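Local coordinates for methylenetetrahydrofolate--tRNA-(uracil-5-)-methyltransferase TrmFO (Thermus thermophilus, PDB 3G5R), which probably catalyses the folate-dependent methylation that turns uridine 54 of tRNAs into 5-methyluridine, using FAD as cofactor and NADH or NADPH as reductant, at residues A[310-315]-A[389-394]; A[157-162]-A[276-281]; A[58-63]-A[416-421]. All coordinates share one frame; numbering follows the deposited sequence.

Contact 1: residues A[310-315]-A[389-394]. With THG ((6S)-5,6,7,8-tetrahydrofolate), chain C; EDO (1,2-ethanediol), chain E; EDO (1,2-ethanediol), chain F.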
loop_
_atom_site.group_PDB
_atom_site.type_symbol
_atom_site.label_atom_id
_atom_site.label_comp_id
_atom_site.label_asym_id
_atom_site.label_seq_id
_atom_site.Cartn_x
_atom_site.Cartn_y
_atom_site.Cartn_z
ATOM N N ASN A 310 5.272 -2.610 -11.504
ATOM C CA ASN A 310 5.359 -1.926 -10.220
ATOM C C ASN A 310 6.566 -2.430 -9.433
ATOM O O ASN A 310 6.523 -3.505 -8.849
ATOM C CB ASN A 310 4.077 -2.209 -9.429
ATOM C CG ASN A 310 3.947 -1.359 -8.175
ATOM O OD1 ASN A 310 3.511 -0.211 -8.235
ATOM N ND2 ASN A 310 4.289 -1.937 -7.025
ATOM N N THR A 311 7.652 -1.664 -9.438
ATOM C CA THR A 311 8.837 -2.028 -8.673
ATOM C C THR A 311 8.626 -1.717 -7.193
ATOM O O THR A 311 8.291 -0.591 -6.837
ATOM C CB THR A 311 10.075 -1.279 -9.194
ATOM O OG1 THR A 311 10.368 -1.729 -10.527
ATOM C CG2 THR A 311 11.281 -1.533 -8.306
ATOM N N TYR A 312 8.800 -2.722 -6.336
ATOM C CA TYR A 312 8.650 -2.503 -4.898
ATOM C C TYR A 312 9.445 -3.503 -4.072
ATOM O O TYR A 312 9.808 -4.574 -4.554
ATOM C CB TYR A 312 7.170 -2.518 -4.484
ATOM C CG TYR A 312 6.509 -3.882 -4.522
ATOM C CD1 TYR A 312 6.150 -4.470 -5.727
ATOM C CD2 TYR A 312 6.226 -4.568 -3.352
ATOM C CE1 TYR A 312 5.536 -5.711 -5.764
ATOM C CE2 TYR A 312 5.615 -5.810 -3.377
ATOM C CZ TYR A 312 5.273 -6.378 -4.588
ATOM O OH TYR A 312 4.668 -7.613 -4.616
ATOM N N LEU A 313 9.710 -3.136 -2.823
ATOM C CA LEU A 313 10.486 -3.961 -1.912
ATOM C C LEU A 313 9.604 -4.838 -1.036
ATOM O O LEU A 313 8.436 -4.526 -0.798
ATOM C CB LEU A 313 11.327 -3.065 -1.001
ATOM C CG LEU A 313 12.375 -2.205 -1.695
ATOM C CD1 LEU A 313 12.931 -1.174 -0.717
ATOM C CD2 LEU A 313 13.487 -3.083 -2.253
ATOM N N ASN A 314 10.174 -5.939 -0.552
ATOM C CA ASN A 314 9.496 -6.751 0.446
ATOM C C ASN A 314 9.604 -6.061 1.797
ATOM O O ASN A 314 10.542 -6.306 2.559
ATOM C CB ASN A 314 10.095 -8.156 0.519
ATOM C CG ASN A 314 9.212 -9.121 1.293
ATOM O OD1 ASN A 314 8.825 -8.854 2.430
ATOM N ND2 ASN A 314 8.884 -10.245 0.673
ATOM N N ALA A 315 8.646 -5.186 2.081
ATOM C CA ALA A 315 8.700 -4.375 3.287
ATOM C C ALA A 315 8.779 -5.198 4.575
ATOM O O ALA A 315 9.569 -4.875 5.461
ATOM C CB ALA A 315 7.519 -3.397 3.335
ATOM N N GLY A 389 5.326 -13.656 -0.679
ATOM C CA GLY A 389 4.535 -13.095 -1.760
ATOM C C GLY A 389 3.880 -11.779 -1.376
ATOM O O GLY A 389 2.800 -11.438 -1.873
ATOM N N PHE A 390 4.535 -11.037 -0.486
ATOM C CA PHE A 390 4.024 -9.743 -0.049
ATOM C C PHE A 390 3.670 -8.864 -1.244
ATOM O O PHE A 390 4.454 -8.745 -2.190
ATOM C CB PHE A 390 5.047 -9.036 0.852
ATOM C CG PHE A 390 4.739 -7.584 1.103
ATOM C CD1 PHE A 390 3.818 -7.215 2.073
ATOM C CD2 PHE A 390 5.367 -6.597 0.363
ATOM C CE1 PHE A 390 3.527 -5.878 2.305
ATOM C CE2 PHE A 390 5.086 -5.258 0.588
ATOM C CZ PHE A 390 4.162 -4.901 1.563
ATOM N N GLN A 391 2.490 -8.249 -1.172
ATOM C CA GLN A 391 1.957 -7.374 -2.215
ATOM C C GLN A 391 1.732 -5.981 -1.643
ATOM O O GLN A 391 1.566 -5.831 -0.436
ATOM C CB GLN A 391 0.620 -7.918 -2.723
ATOM C CG GLN A 391 0.740 -9.294 -3.373
ATOM C CD GLN A 391 1.561 -9.247 -4.641
ATOM O OE1 GLN A 391 1.383 -8.358 -5.469
ATOM N NE2 GLN A 391 2.467 -10.202 -4.799
ATOM N N PRO A 392 1.708 -4.954 -2.509
ATOM C CA PRO A 392 1.545 -3.582 -2.008
ATOM C C PRO A 392 0.192 -3.319 -1.354
ATOM O O PRO A 392 -0.778 -4.032 -1.593
ATOM C CB PRO A 392 1.695 -2.721 -3.268
ATOM C CG PRO A 392 2.437 -3.598 -4.246
ATOM C CD PRO A 392 1.914 -4.984 -3.964
ATOM N N MET A 393 0.140 -2.280 -0.529
ATOM C CA MET A 393 -1.050 -1.984 0.255
ATOM C C MET A 393 -1.441 -0.518 0.118
ATOM O O MET A 393 -0.576 0.354 0.032
ATOM C CB MET A 393 -0.791 -2.316 1.729
ATOM C CG MET A 393 -1.971 -2.060 2.661
ATOM S SD MET A 393 -3.500 -2.872 2.153
ATOM C CE MET A 393 -2.978 -4.584 2.001
ATOM N N TYR A 394 -2.745 -0.257 0.078
ATOM C CA TYR A 394 -3.259 1.111 0.145
ATOM C C TYR A 394 -4.132 1.313 1.380
ATOM O O TYR A 394 -4.448 0.357 2.079
ATOM C CB TYR A 394 -3.971 1.526 -1.158
ATOM C CG TYR A 394 -5.175 0.714 -1.599
ATOM C CD1 TYR A 394 -5.112 -0.099 -2.728
ATOM C CD2 TYR A 394 -6.388 0.795 -0.924
ATOM C CE1 TYR A 394 -6.217 -0.816 -3.152
ATOM C CE2 TYR A 394 -7.494 0.076 -1.339
ATOM C CZ TYR A 394 -7.403 -0.728 -2.455
ATOM O OH TYR A 394 -8.512 -1.438 -2.876
HETATM N N3 THG C . 0.190 1.292 -9.879
HETATM C C2 THG C . 0.998 0.905 -10.900
HETATM N N1 THG C . 0.544 0.958 -12.205
HETATM C C8A THG C . -0.716 1.400 -12.469
HETATM C C4A THG C . -1.565 1.806 -11.410
HETATM C C4 THG C . -1.123 1.751 -10.156
HETATM N N8 THG C . -1.221 1.460 -13.880
HETATM C C7 THG C . -2.449 2.230 -14.134
HETATM C C6 THG C . -3.445 2.056 -12.981
HETATM N N5 THG C . -2.876 2.296 -11.707
HETATM O O4 THG C . -1.949 2.147 -9.099
HETATM N N2 THG C . 2.345 0.452 -10.627
HETATM C C1 EDO E . 7.900 -8.703 -2.736
HETATM O O1 EDO E . 7.006 -9.821 -2.658
HETATM C C2 EDO E . 9.279 -9.192 -3.178
HETATM O O2 EDO E . 9.801 -10.087 -2.191
HETATM C C1 EDO F . -11.830 -0.462 -0.033
HETATM O O1 EDO F . -10.812 -0.100 0.913
HETATM C C2 EDO F . -11.208 -1.156 -1.242
HETATM O O2 EDO F . -10.807 -0.195 -2.234
HETATM O O HOH W 1 4.689 -9.532 -6.972
#

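Contact 2: residues A[157-162]-A[276-281]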
loop_
_atom_site.group_PDB
_atom_site.type_symbol
_atom_site.label_atom_id
_atom_site.label_comp_id
_atom_site.label_asym_id
_atom_site.label_seq_id
_atom_site.Cartn_x
_atom_site.Cartn_y
_atom_site.Cartn_z
ATOM N N TYR A 157 6.868 -6.498 -10.637
ATOM C CA TYR A 157 5.435 -6.479 -10.870
ATOM C C TYR A 157 4.708 -6.847 -9.594
ATOM O O TYR A 157 5.235 -7.592 -8.766
ATOM C CB TYR A 157 5.055 -7.479 -11.970
ATOM C CG TYR A 157 5.647 -7.155 -13.325
ATOM C CD1 TYR A 157 6.958 -7.505 -13.634
ATOM C CD2 TYR A 157 4.897 -6.504 -14.294
ATOM C CE1 TYR A 157 7.504 -7.207 -14.871
ATOM C CE2 TYR A 157 5.434 -6.207 -15.534
ATOM C CZ TYR A 157 6.737 -6.558 -15.815
ATOM O OH TYR A 157 7.272 -6.262 -17.050
ATOM N N ASP A 158 3.502 -6.322 -9.423
ATOM C CA ASP A 158 2.637 -6.870 -8.396
ATOM C C ASP A 158 1.593 -7.774 -9.043
ATOM O O ASP A 158 1.300 -7.659 -10.236
ATOM C CB ASP A 158 2.037 -5.797 -7.466
ATOM C CG ASP A 158 1.289 -4.701 -8.203
ATOM O OD1 ASP A 158 1.111 -3.617 -7.608
ATOM O OD2 ASP A 158 0.853 -4.911 -9.349
ATOM N N ALA A 159 1.091 -8.708 -8.256
ATOM C CA ALA A 159 0.062 -9.637 -8.692
ATOM C C ALA A 159 -0.714 -9.951 -7.436
ATOM O O ALA A 159 -0.474 -10.957 -6.767
ATOM C CB ALA A 159 0.679 -10.889 -9.263
ATOM N N ALA A 160 -1.621 -9.050 -7.101
ATOM C CA ALA A 160 -2.282 -9.084 -5.812
ATOM C C ALA A 160 -3.664 -9.686 -5.950
ATOM O O ALA A 160 -4.398 -9.390 -6.896
ATOM C CB ALA A 160 -2.370 -7.691 -5.237
ATOM N N SER A 161 -4.002 -10.552 -5.007
ATOM C CA SER A 161 -5.345 -11.083 -4.922
ATOM C C SER A 161 -6.149 -10.187 -3.990
ATOM O O SER A 161 -5.580 -9.449 -3.179
ATOM C CB SER A 161 -5.314 -12.516 -4.396
ATOM O OG SER A 161 -4.626 -12.586 -3.163
ATOM N N PRO A 162 -7.480 -10.230 -4.111
ATOM C CA PRO A 162 -8.339 -9.405 -3.261
ATOM C C PRO A 162 -8.201 -9.785 -1.792
ATOM O O PRO A 162 -8.042 -10.959 -1.458
ATOM C CB PRO A 162 -9.753 -9.735 -3.750
ATOM C CG PRO A 162 -9.570 -10.307 -5.122
ATOM C CD PRO A 162 -8.241 -10.987 -5.120
ATOM N N GLY A 276 -4.269 -17.376 -4.600
ATOM C CA GLY A 276 -4.182 -17.702 -6.010
ATOM C C GLY A 276 -5.199 -16.972 -6.867
ATOM O O GLY A 276 -5.444 -17.363 -8.008
ATOM N N PHE A 277 -5.793 -15.911 -6.326
ATOM C CA PHE A 277 -6.770 -15.132 -7.080
ATOM C C PHE A 277 -6.259 -13.775 -7.561
ATOM O O PHE A 277 -7.022 -12.817 -7.671
ATOM C CB PHE A 277 -8.088 -14.998 -6.306
ATOM C CG PHE A 277 -8.999 -16.177 -6.483
ATOM C CD1 PHE A 277 -8.769 -17.358 -5.797
ATOM C CD2 PHE A 277 -10.066 -16.115 -7.369
ATOM C CE1 PHE A 277 -9.602 -18.454 -5.973
ATOM C CE2 PHE A 277 -10.901 -17.207 -7.553
ATOM C CZ PHE A 277 -10.666 -18.378 -6.853
ATOM N N GLN A 278 -4.971 -13.705 -7.874
ATOM C CA GLN A 278 -4.430 -12.506 -8.501
ATOM C C GLN A 278 -5.241 -12.242 -9.768
ATOM O O GLN A 278 -5.586 -13.170 -10.506
ATOM C CB GLN A 278 -2.935 -12.661 -8.804
ATOM C CG GLN A 278 -2.592 -13.694 -9.870
ATOM C CD GLN A 278 -2.745 -15.129 -9.389
ATOM O OE1 GLN A 278 -2.709 -15.405 -8.190
ATOM N NE2 GLN A 278 -2.910 -16.052 -10.336
ATOM N N THR A 279 -5.569 -10.979 -10.007
ATOM C CA THR A 279 -6.523 -10.662 -11.055
ATOM C C THR A 279 -6.338 -9.253 -11.593
ATOM O O THR A 279 -5.840 -8.366 -10.897
ATOM C CB THR A 279 -7.967 -10.821 -10.536
ATOM O OG1 THR A 279 -8.895 -10.590 -11.601
ATOM C CG2 THR A 279 -8.241 -9.832 -9.405
ATOM N N GLY A 280 -6.745 -9.059 -12.842
ATOM C CA GLY A 280 -6.726 -7.742 -13.446
ATOM C C GLY A 280 -8.126 -7.223 -13.714
ATOM O O GLY A 280 -8.302 -6.230 -14.417
ATOM N N LEU A 281 -9.124 -7.895 -13.148
ATOM C CA LEU A 281 -10.520 -7.527 -13.379
ATOM C C LEU A 281 -10.877 -6.179 -12.766
ATOM O O LEU A 281 -10.293 -5.765 -11.767
ATOM C CB LEU A 281 -11.459 -8.602 -12.835
ATOM C CG LEU A 281 -11.501 -9.922 -13.603
ATOM C CD1 LEU A 281 -12.398 -10.904 -12.888
ATOM C CD2 LEU A 281 -11.984 -9.704 -15.032
#

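Contact 3: residues A[58-63]-A[416-421]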
loop_
_atom_site.group_PDB
_atom_site.type_symbol
_atom_site.label_atom_id
_atom_site.label_comp_id
_atom_site.label_asym_id
_atom_site.label_seq_id
_atom_site.Cartn_x
_atom_site.Cartn_y
_atom_site.Cartn_z
ATOM N N GLU A 58 -12.956 12.005 0.451
ATOM C CA GLU A 58 -12.683 12.908 1.569
ATOM C C GLU A 58 -13.538 12.602 2.795
ATOM O O GLU A 58 -13.305 13.151 3.874
ATOM C CB GLU A 58 -12.952 14.360 1.164
ATOM C CG GLU A 58 -12.141 14.869 -0.011
ATOM C CD GLU A 58 -12.125 16.391 -0.068
ATOM O OE1 GLU A 58 -12.765 16.966 -0.976
ATOM O OE2 GLU A 58 -11.489 17.010 0.810
ATOM N N GLY A 59 -14.534 11.743 2.622
ATOM C CA GLY A 59 -15.513 11.484 3.666
ATOM C C GLY A 59 -14.978 10.871 4.949
ATOM O O GLY A 59 -13.931 10.219 4.958
ATOM N N GLU A 60 -15.714 11.075 6.040
ATOM C CA GLU A 60 -15.320 10.545 7.340
ATOM C C GLU A 60 -15.501 9.032 7.448
ATOM O O GLU A 60 -15.108 8.426 8.440
ATOM C CB GLU A 60 -16.056 11.265 8.477
ATOM C CG GLU A 60 -15.534 12.670 8.733
ATOM C CD GLU A 60 -15.964 13.226 10.077
ATOM O OE1 GLU A 60 -15.516 14.340 10.428
ATOM O OE2 GLU A 60 -16.746 12.551 10.780
ATOM N N THR A 61 -16.090 8.421 6.426
ATOM C CA THR A 61 -16.174 6.965 6.397
ATOM C C THR A 61 -15.169 6.381 5.414
ATOM O O THR A 61 -15.175 5.183 5.144
ATOM C CB THR A 61 -17.598 6.470 6.052
ATOM O OG1 THR A 61 -17.941 6.868 4.718
ATOM C CG2 THR A 61 -18.607 7.046 7.034
ATOM N N ASN A 62 -14.299 7.241 4.891
ATOM C CA ASN A 62 -13.312 6.832 3.900
ATOM C C ASN A 62 -11.909 6.799 4.503
ATOM O O ASN A 62 -11.454 7.781 5.086
ATOM C CB ASN A 62 -13.360 7.789 2.705
ATOM C CG ASN A 62 -12.591 7.278 1.513
ATOM O OD1 ASN A 62 -11.364 7.181 1.546
ATOM N ND2 ASN A 62 -13.307 6.962 0.438
ATOM N N ALA A 63 -11.227 5.667 4.362
ATOM C CA ALA A 63 -9.893 5.513 4.931
ATOM C C ALA A 63 -8.916 6.525 4.328
ATOM O O ALA A 63 -8.063 7.068 5.030
ATOM C CB ALA A 63 -9.392 4.083 4.735
ATOM N N MET A 416 -14.015 5.355 13.860
ATOM C CA MET A 416 -12.628 5.010 13.553
ATOM C C MET A 416 -11.890 6.215 12.979
ATOM O O MET A 416 -10.717 6.428 13.268
ATOM C CB MET A 416 -12.567 3.814 12.596
ATOM C CG MET A 416 -13.042 2.523 13.241
ATOM S SD MET A 416 -13.600 1.278 12.065
ATOM C CE MET A 416 -12.083 0.953 11.195
ATOM N N TYR A 417 -12.594 7.000 12.172
ATOM C CA TYR A 417 -12.043 8.233 11.623
ATOM C C TYR A 417 -11.693 9.204 12.752
ATOM O O TYR A 417 -10.573 9.694 12.842
ATOM C CB TYR A 417 -13.055 8.857 10.664
ATOM C CG TYR A 417 -12.625 10.148 10.001
ATOM C CD1 TYR A 417 -12.616 11.348 10.702
ATOM C CD2 TYR A 417 -12.264 10.169 8.655
ATOM C CE1 TYR A 417 -12.242 12.531 10.084
ATOM C CE2 TYR A 417 -11.890 11.344 8.031
ATOM C CZ TYR A 417 -11.879 12.518 8.747
ATOM O OH TYR A 417 -11.509 13.689 8.122
ATOM N N ARG A 418 -12.656 9.475 13.625
ATOM C CA ARG A 418 -12.420 10.420 14.711
ATOM C C ARG A 418 -11.329 9.931 15.664
ATOM O O ARG A 418 -10.447 10.698 16.057
ATOM C CB ARG A 418 -13.725 10.725 15.453
ATOM C CG ARG A 418 -14.814 11.279 14.537
ATOM C CD ARG A 418 -15.985 11.845 15.331
ATOM N NE ARG A 418 -16.445 10.911 16.355
ATOM C CZ ARG A 418 -17.408 10.014 16.169
ATOM N NH1 ARG A 418 -18.022 9.932 14.997
ATOM N NH2 ARG A 418 -17.758 9.201 17.158
ATOM N N ARG A 419 -11.378 8.652 16.020
ATOM C CA ARG A 419 -10.369 8.067 16.896
ATOM C C ARG A 419 -8.971 8.163 16.285
ATOM O O ARG A 419 -8.003 8.497 16.966
ATOM C CB ARG A 419 -10.699 6.602 17.192
ATOM C CG ARG A 419 -9.711 5.934 18.123
ATOM C CD ARG A 419 -9.917 4.424 18.159
ATOM N NE ARG A 419 -9.718 3.832 16.842
ATOM C CZ ARG A 419 -9.955 2.559 16.546
ATOM N NH1 ARG A 419 -10.405 1.725 17.480
ATOM N NH2 ARG A 419 -9.747 2.121 15.311
ATOM N N GLY A 420 -8.871 7.867 14.996
ATOM C CA GLY A 420 -7.580 7.879 14.333
ATOM C C GLY A 420 -6.999 9.276 14.215
ATOM O O GLY A 420 -5.808 9.486 14.432
ATOM N N LEU A 421 -7.845 10.235 13.861
ATOM C CA LEU A 421 -7.397 11.613 13.698
ATOM C C LEU A 421 -6.942 12.207 15.028
ATOM O O LEU A 421 -5.899 12.863 15.103
ATOM C CB LEU A 421 -8.507 12.461 13.085
ATOM C CG LEU A 421 -8.139 13.891 12.676
ATOM C CD1 LEU A 421 -6.914 13.910 11.770
ATOM C CD2 LEU A 421 -9.325 14.552 11.993
HETATM O O HOH W 2 -11.082 13.911 5.326
#

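Contact 1: residues A[310-315]-A[389-394]
Tyr-312, near the end of edge strand 301-313, packs into the loop between helices 374-384 and 409-430 in a buried contact that joins apolar and CH-pi packing to a single hydrogen bond. Its OH donates to Phe-390 O at 2.7 Å, in the carbonyl plane and on a lone pair. Over one ring face lies Pro-392, whose CG stands 3.8 Å from the ring centroid, only 3° off the normal, a CH-pi contact. The Phe-390 ring leans obliquely against the same tyrosine, with CD2 3.8 Å from Tyr-312 CE2, and its far end reaches Ala-315 CB. Chi1 of 72° places the tyrosine ring between the backbone N and carbonyl carbon and sends it across to the loop. Water 1 donates to Tyr-312 OH and accepts from Gln-391 NE2, while Gln-391 OE1 is taken by Ala-159 N. A phenylalanine here would probably leave Phe-390 O without its tyrosine donor and deprive the water of an anchor. Phe-390 O also accepts from an ethanediol, probably from the crystallisation liquor, which Asn-314 ND2 holds at its other hydroxyl; the same ND2 bonds Pro-387 O. Two residues earlier on the strand, Asn-310 sets ND2 against Pro-392 CG and uses OD1 to accept from N2 of tetrahydrofolate at 2.7 Å. The loop thus backs a strand end that forms part of the folate site beside the FAD.

Contact 2: residues A[157-162]-A[276-281]
Gln-278 packs against Ala-159 and Ser-161, and Pro-162 against Phe-277, bringing the loop after strand 271-274 up to strand 154-165. The glutamine meets the strand through the base of its side chain: CB lies 3.6 Å from Ala-159 O and 4.1 Å from Ala-159 CB. Its CA points a hydrogen at Ala-160 O, a CA-H...O contact of 3.5 Å with an angle of 162° at the hydrogen. Beyond CB the chain turns off, since chi1 of 67° sets CG between the backbone N and the carbonyl carbon and a bend at chi2 follows; NE2 ends on Val-224 O instead of the strand. Gln-278 N is buried here without a polar partner, with Ser-161 CB 3.7 Å away. Strands 271-274 and 154-165 are antiparallel neighbours in a six-stranded sheet, and Pro-162 pairs with Leu-274 just before the loop peels away, so the contact continues the strand pairing by packing. Ser-161 CB rests 3.5 Å from Phe-277 C, over the face of the peptide that leads into the glutamine. Pro-162 CD approaches Phe-277 O at 3.4 Å and crosses obliquely over Phe-277 CB. The phenylalanine ring leads away to Val-226 of helix 226-232. Thr-279 CG2 adds a looser touch on Pro-162 CD, while its OG1 accepts from Leu-281 N in an ST turn and also bonds Glu-227.

Contact 3: residues A[58-63]-A[416-421]
Glu-60 lies across one face of the Tyr-417 ring, its extended side chain crossing the tyrosine at about a right angle. CG sits nearly above the ring centre, 3.6 Å from the centroid and 13° off the normal, which makes a CH-pi contact. Farther out the carboxylate stacks on the ring, the two planes 22° apart, and OE1 comes within 3.8 Å of Tyr-417 CE1. The glutamate therefore gives the ring its aliphatic stem and the flat side of its acid group. This pose follows from a chain that continues straight beyond CG (chi2 -163°), so that methylene and carboxylate both track over the aromatic plane. The base of the tyrosine packs against the backbone of Glu-60. Tyr-417 CB lies 3.1 Å from Glu-60 O, a close approach, and Glu-60 CA rests over the same ring face, 3.3 Å from Tyr-417 CD2. With CG anti to the backbone N, the ring projects from the helix toward the turn, and Leu-66 and Ala-69 of helix 63-73 also touch it. Its hydroxyl donates to water 2, which lies at the ring edge in its plane and donates in turn to Glu-58 O at 2.8 Å; the water thereby links helix and loop where the protein atoms do not bond directly. Arg-418 brings its CG within 4.4 Å of Glu-60 OE2, and its NH1 stays 5.1 Å from that oxygen, so any attraction between the opposite charges is probably weak. Gly-59 to Asn-62 form a type I beta turn closed by Asn-62 N to Gly-59 O, and Asn-62 then N-caps helix 63-73. At the protein surface, the contact is a beta turn leading into a capped helix, docked mainly through one aromatic residue on the long C-terminal helix 409-430.

How the contacts relate
From the N terminus, the turn at 58-63 comes first, and its partner on helix 409-430 comes last, so contact 3 closes a loop of some 350 residues that encloses both others. Within it, contact 2 joins strand 154-165 to the loop at 276-281 and closes before contact 1 opens at strand 301-313; these two stand in series and no two of the three cross. Contacts 1 and 2 touch, their strands being neighbours in the six-stranded sheet, with Tyr-312 CE1 packing on Tyr-157 O. Contact 3, centred about 25 Å from the centre of contact 1, fastens the C-terminal helix to the region before helix 63-73.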